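Local coordinates for malonyl coenzyme A-acyl carrier protein transacylase (PDB 2H1Y), which probably transfers the malonyl group from malonyl-CoA to the acyl carrier protein, the step that supplies malonyl units for fatty acid synthesis, at residues L125-C137 / F213-L225. Sequence-based numbering, arbitrary orientation.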
# COMPACT_ATOMS: atom_id res chain seq x y z
N LEU A 125 1.89 -13.74 4.87
CA LEU A 125 1.19 -13.48 3.62
C LEU A 125 1.89 -12.38 2.78
O LEU A 125 2.10 -12.57 1.58
CB LEU A 125 -0.27 -13.14 3.86
CG LEU A 125 -1.10 -12.83 2.60
CD1 LEU A 125 -1.50 -14.10 1.88
CD2 LEU A 125 -2.32 -12.03 2.96
N THR A 126 2.25 -11.26 3.42
CA THR A 126 2.89 -10.15 2.70
C THR A 126 4.24 -10.55 2.11
O THR A 126 4.52 -10.25 0.95
CB THR A 126 3.00 -8.84 3.55
OG1 THR A 126 3.64 -9.12 4.80
CG2 THR A 126 1.61 -8.22 3.80
N HIS A 127 5.07 -11.24 2.90
CA HIS A 127 6.34 -11.75 2.41
C HIS A 127 6.11 -12.62 1.17
O HIS A 127 6.85 -12.55 0.19
CB HIS A 127 7.05 -12.54 3.50
CG HIS A 127 8.25 -13.31 3.04
ND1 HIS A 127 8.16 -14.57 2.48
CD2 HIS A 127 9.57 -13.01 3.06
CE1 HIS A 127 9.37 -15.01 2.17
NE2 HIS A 127 10.24 -14.08 2.51
N GLN A 128 5.04 -13.41 1.21
CA GLN A 128 4.71 -14.31 0.11
C GLN A 128 4.26 -13.53 -1.14
O GLN A 128 4.72 -13.81 -2.26
CB GLN A 128 3.67 -15.33 0.59
CG GLN A 128 3.72 -16.76 -0.03
CD GLN A 128 5.11 -17.38 -0.22
OE1 GLN A 128 5.41 -17.90 -1.29
NE2 GLN A 128 5.95 -17.35 0.82
N ARG A 129 3.41 -12.52 -0.93
CA ARG A 129 2.93 -11.67 -2.02
C ARG A 129 4.09 -11.06 -2.78
O ARG A 129 4.09 -11.01 -4.00
CB ARG A 129 2.02 -10.57 -1.46
CG ARG A 129 1.28 -9.70 -2.49
CD ARG A 129 0.55 -8.59 -1.73
NE ARG A 129 -0.21 -7.64 -2.55
CZ ARG A 129 0.27 -6.50 -3.05
NH1 ARG A 129 1.54 -6.14 -2.86
NH2 ARG A 129 -0.54 -5.71 -3.75
N GLY A 130 5.10 -10.61 -2.03
CA GLY A 130 6.31 -10.05 -2.65
C GLY A 130 7.12 -11.10 -3.39
O GLY A 130 7.66 -10.84 -4.47
N LYS A 131 7.20 -12.29 -2.79
CA LYS A 131 7.99 -13.38 -3.35
C LYS A 131 7.36 -13.84 -4.66
O LYS A 131 8.05 -14.02 -5.67
CB LYS A 131 8.05 -14.53 -2.36
CG LYS A 131 9.21 -15.45 -2.55
CD LYS A 131 9.27 -16.51 -1.44
CE LYS A 131 10.64 -17.19 -1.42
NZ LYS A 131 11.11 -17.51 -2.82
N MET A 132 6.03 -13.98 -4.63
CA MET A 132 5.30 -14.42 -5.81
C MET A 132 5.29 -13.39 -6.94
O MET A 132 5.33 -13.74 -8.12
CB MET A 132 3.89 -14.85 -5.43
CG MET A 132 3.85 -16.04 -4.50
SD MET A 132 2.17 -16.38 -3.99
CE MET A 132 2.38 -17.83 -2.95
N MET A 133 5.27 -12.12 -6.58
CA MET A 133 5.42 -11.05 -7.58
C MET A 133 6.80 -11.11 -8.24
O MET A 133 6.93 -10.91 -9.45
CB MET A 133 5.14 -9.67 -6.96
CG MET A 133 3.65 -9.34 -6.80
SD MET A 133 3.25 -7.77 -5.97
CE MET A 133 4.28 -6.62 -6.89
N GLN A 134 7.83 -11.40 -7.45
CA GLN A 134 9.19 -11.49 -7.98
C GLN A 134 9.36 -12.72 -8.85
O GLN A 134 9.94 -12.63 -9.93
CB GLN A 134 10.23 -11.49 -6.86
CG GLN A 134 10.19 -10.24 -5.99
CD GLN A 134 11.42 -10.10 -5.10
OE1 GLN A 134 12.42 -9.48 -5.51
NE2 GLN A 134 11.36 -10.67 -3.88
N GLU A 135 8.84 -13.85 -8.39
CA GLU A 135 8.91 -15.10 -9.14
C GLU A 135 8.15 -15.00 -10.45
O GLU A 135 8.67 -15.39 -11.50
CB GLU A 135 8.36 -16.25 -8.32
CG GLU A 135 9.20 -16.61 -7.08
CD GLU A 135 8.45 -17.55 -6.13
OE1 GLU A 135 7.28 -17.94 -6.41
OE2 GLU A 135 9.03 -17.90 -5.08
N ALA A 136 6.93 -14.47 -10.40
CA ALA A 136 6.09 -14.37 -11.58
C ALA A 136 6.71 -13.47 -12.62
O ALA A 136 6.40 -13.61 -13.80
CB ALA A 136 4.71 -13.87 -11.24
N CYS A 137 7.56 -12.54 -12.18
CA CYS A 137 8.16 -11.57 -13.11
C CYS A 137 9.60 -11.89 -13.53
O CYS A 137 10.11 -11.32 -14.50
CB CYS A 137 8.07 -10.14 -12.54
SG CYS A 137 6.41 -9.45 -12.51
N PHE A 213 1.03 -9.78 -15.98
CA PHE A 213 2.29 -10.41 -15.51
C PHE A 213 2.09 -11.11 -14.19
O PHE A 213 2.90 -11.93 -13.80
CB PHE A 213 3.41 -9.39 -15.35
CG PHE A 213 4.14 -9.05 -16.63
CD1 PHE A 213 5.40 -8.46 -16.57
CD2 PHE A 213 3.58 -9.30 -17.88
CE1 PHE A 213 6.08 -8.11 -17.73
CE2 PHE A 213 4.26 -8.96 -19.05
CZ PHE A 213 5.51 -8.36 -18.97
N LEU A 214 1.01 -10.77 -13.51
CA LEU A 214 0.73 -11.36 -12.22
C LEU A 214 -0.23 -12.53 -12.30
O LEU A 214 -0.33 -13.31 -11.36
CB LEU A 214 0.26 -10.30 -11.24
CG LEU A 214 1.32 -9.95 -10.19
CD1 LEU A 214 2.69 -9.81 -10.80
CD2 LEU A 214 0.96 -8.69 -9.41
N GLU A 215 -0.92 -12.66 -13.44
CA GLU A 215 -1.86 -13.78 -13.69
C GLU A 215 -1.38 -15.10 -13.10
O GLU A 215 -2.12 -15.73 -12.34
CB GLU A 215 -2.13 -13.96 -15.19
CG GLU A 215 -3.62 -13.97 -15.59
CD GLU A 215 -4.42 -15.13 -14.99
OE1 GLU A 215 -4.18 -16.30 -15.36
OE2 GLU A 215 -5.31 -14.85 -14.16
N PRO A 216 -0.13 -15.52 -13.42
CA PRO A 216 0.32 -16.81 -12.87
C PRO A 216 -0.00 -17.00 -11.40
O PRO A 216 -0.47 -18.06 -11.03
CB PRO A 216 1.83 -16.78 -13.09
CG PRO A 216 2.00 -15.97 -14.32
CD PRO A 216 0.92 -14.91 -14.27
N MET A 217 0.22 -15.97 -10.57
CA MET A 217 0.19 -16.10 -9.11
C MET A 217 -1.21 -16.03 -8.49
O MET A 217 -1.34 -16.30 -7.27
CB MET A 217 1.11 -15.06 -8.44
CG MET A 217 0.51 -13.63 -8.27
SD MET A 217 1.57 -12.42 -7.40
CE MET A 217 1.19 -12.76 -5.68
N ILE A 218 -2.24 -15.66 -9.28
CA ILE A 218 -3.58 -15.43 -8.70
C ILE A 218 -4.11 -16.63 -7.91
O ILE A 218 -4.57 -16.47 -6.78
CB ILE A 218 -4.68 -14.88 -9.71
CG1 ILE A 218 -5.01 -15.87 -10.83
CG2 ILE A 218 -4.28 -13.52 -10.26
CD1 ILE A 218 -6.50 -15.86 -11.31
N PHE A 219 -3.99 -17.83 -8.47
CA PHE A 219 -4.46 -18.98 -7.73
C PHE A 219 -3.70 -19.28 -6.42
O PHE A 219 -4.34 -19.46 -5.38
CB PHE A 219 -4.66 -20.25 -8.56
CG PHE A 219 -5.56 -21.20 -7.86
CD1 PHE A 219 -6.94 -21.08 -8.01
CD2 PHE A 219 -5.04 -22.11 -6.93
CE1 PHE A 219 -7.80 -21.91 -7.28
CE2 PHE A 219 -5.87 -22.93 -6.20
CZ PHE A 219 -7.27 -22.83 -6.37
N LYS A 220 -2.36 -19.36 -6.47
CA LYS A 220 -1.54 -19.58 -5.27
C LYS A 220 -1.84 -18.56 -4.16
O LYS A 220 -1.86 -18.89 -2.97
CB LYS A 220 -0.04 -19.55 -5.59
CG LYS A 220 0.47 -20.80 -6.31
CD LYS A 220 1.96 -21.10 -5.99
CE LYS A 220 2.16 -21.71 -4.58
NZ LYS A 220 3.42 -22.53 -4.46
N PHE A 221 -2.08 -17.31 -4.56
CA PHE A 221 -2.36 -16.26 -3.61
C PHE A 221 -3.74 -16.45 -2.99
O PHE A 221 -3.90 -16.37 -1.78
CB PHE A 221 -2.21 -14.88 -4.26
CG PHE A 221 -1.98 -13.79 -3.26
CD1 PHE A 221 -0.90 -13.85 -2.39
CD2 PHE A 221 -2.84 -12.73 -3.17
CE1 PHE A 221 -0.69 -12.86 -1.45
CE2 PHE A 221 -2.64 -11.73 -2.25
CZ PHE A 221 -1.56 -11.79 -1.38
N GLN A 222 -4.72 -16.74 -3.84
CA GLN A 222 -6.08 -17.03 -3.39
C GLN A 222 -6.08 -18.12 -2.31
O GLN A 222 -6.66 -17.95 -1.23
CB GLN A 222 -6.91 -17.47 -4.58
CG GLN A 222 -8.36 -17.08 -4.54
CD GLN A 222 -8.97 -17.04 -5.93
OE1 GLN A 222 -8.55 -16.25 -6.79
NE2 GLN A 222 -9.97 -17.90 -6.16
N GLU A 223 -5.39 -19.21 -2.61
CA GLU A 223 -5.19 -20.30 -1.66
C GLU A 223 -4.67 -19.81 -0.30
O GLU A 223 -5.20 -20.18 0.75
CB GLU A 223 -4.23 -21.33 -2.25
CG GLU A 223 -4.03 -22.58 -1.42
CD GLU A 223 -3.04 -23.54 -2.06
OE1 GLU A 223 -2.00 -23.06 -2.57
OE2 GLU A 223 -3.30 -24.77 -2.07
N LEU A 224 -3.65 -18.96 -0.34
CA LEU A 224 -3.07 -18.42 0.89
C LEU A 224 -4.01 -17.48 1.68
O LEU A 224 -3.99 -17.47 2.91
CB LEU A 224 -1.73 -17.76 0.60
CG LEU A 224 -0.54 -18.72 0.44
CD1 LEU A 224 0.72 -17.98 0.88
CD2 LEU A 224 -0.68 -20.04 1.22
N LEU A 225 -4.83 -16.71 0.96
CA LEU A 225 -5.89 -15.87 1.55
C LEU A 225 -6.98 -16.68 2.26
O LEU A 225 -7.40 -16.35 3.39
CB LEU A 225 -6.52 -14.98 0.47
CG LEU A 225 -5.68 -13.81 -0.05
CD1 LEU A 225 -6.09 -13.39 -1.46
CD2 LEU A 225 -5.79 -12.64 0.91
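M217 and M132 meet where helix 125-137 runs nearly antiparallel to helix 218-225, their axes approaching to 10.8 Å. M217 can be followed atom by atom. Its CB lies 4.1 Å from M132 CB; chi1 of 82° tucks CG in between the main-chain N and C, and the extended chi2 carries SD to 3.8 Å from M133 CG. There the chain bends (chi3 -85°), turning CE toward the N-terminal end of helix 125-137 until it sits 3.4 Å from M132 CB and near the carbonyl oxygen of R129. M132, extended beyond CG, runs at an angle to M217, and its CE crosses over K220 CB and approaches L224 CD1. In the acyl transferase fold of the FabD family, this pairing brings helix 119-137, also flanked by helices 69-90 and 105-116, together with helix 218-228, whose L225 also touches helix 249-259. One turn further, F221 offers CE1 and CZ to the aliphatic part of R129, with CE1 3.5 Å from R129 CB, while L125 CD1 approaches CE1 as well. The extended R129 chain continues past the ring to a guanidinium inclined 63° to it, hydrogen-bonded to Q73, S104 and Q259. At the other end, the 3-10 turn brings L214 CD2 within 3.8 Å of M133 CG, and C137 SG lies at the edge of the F213 ring, near its plane.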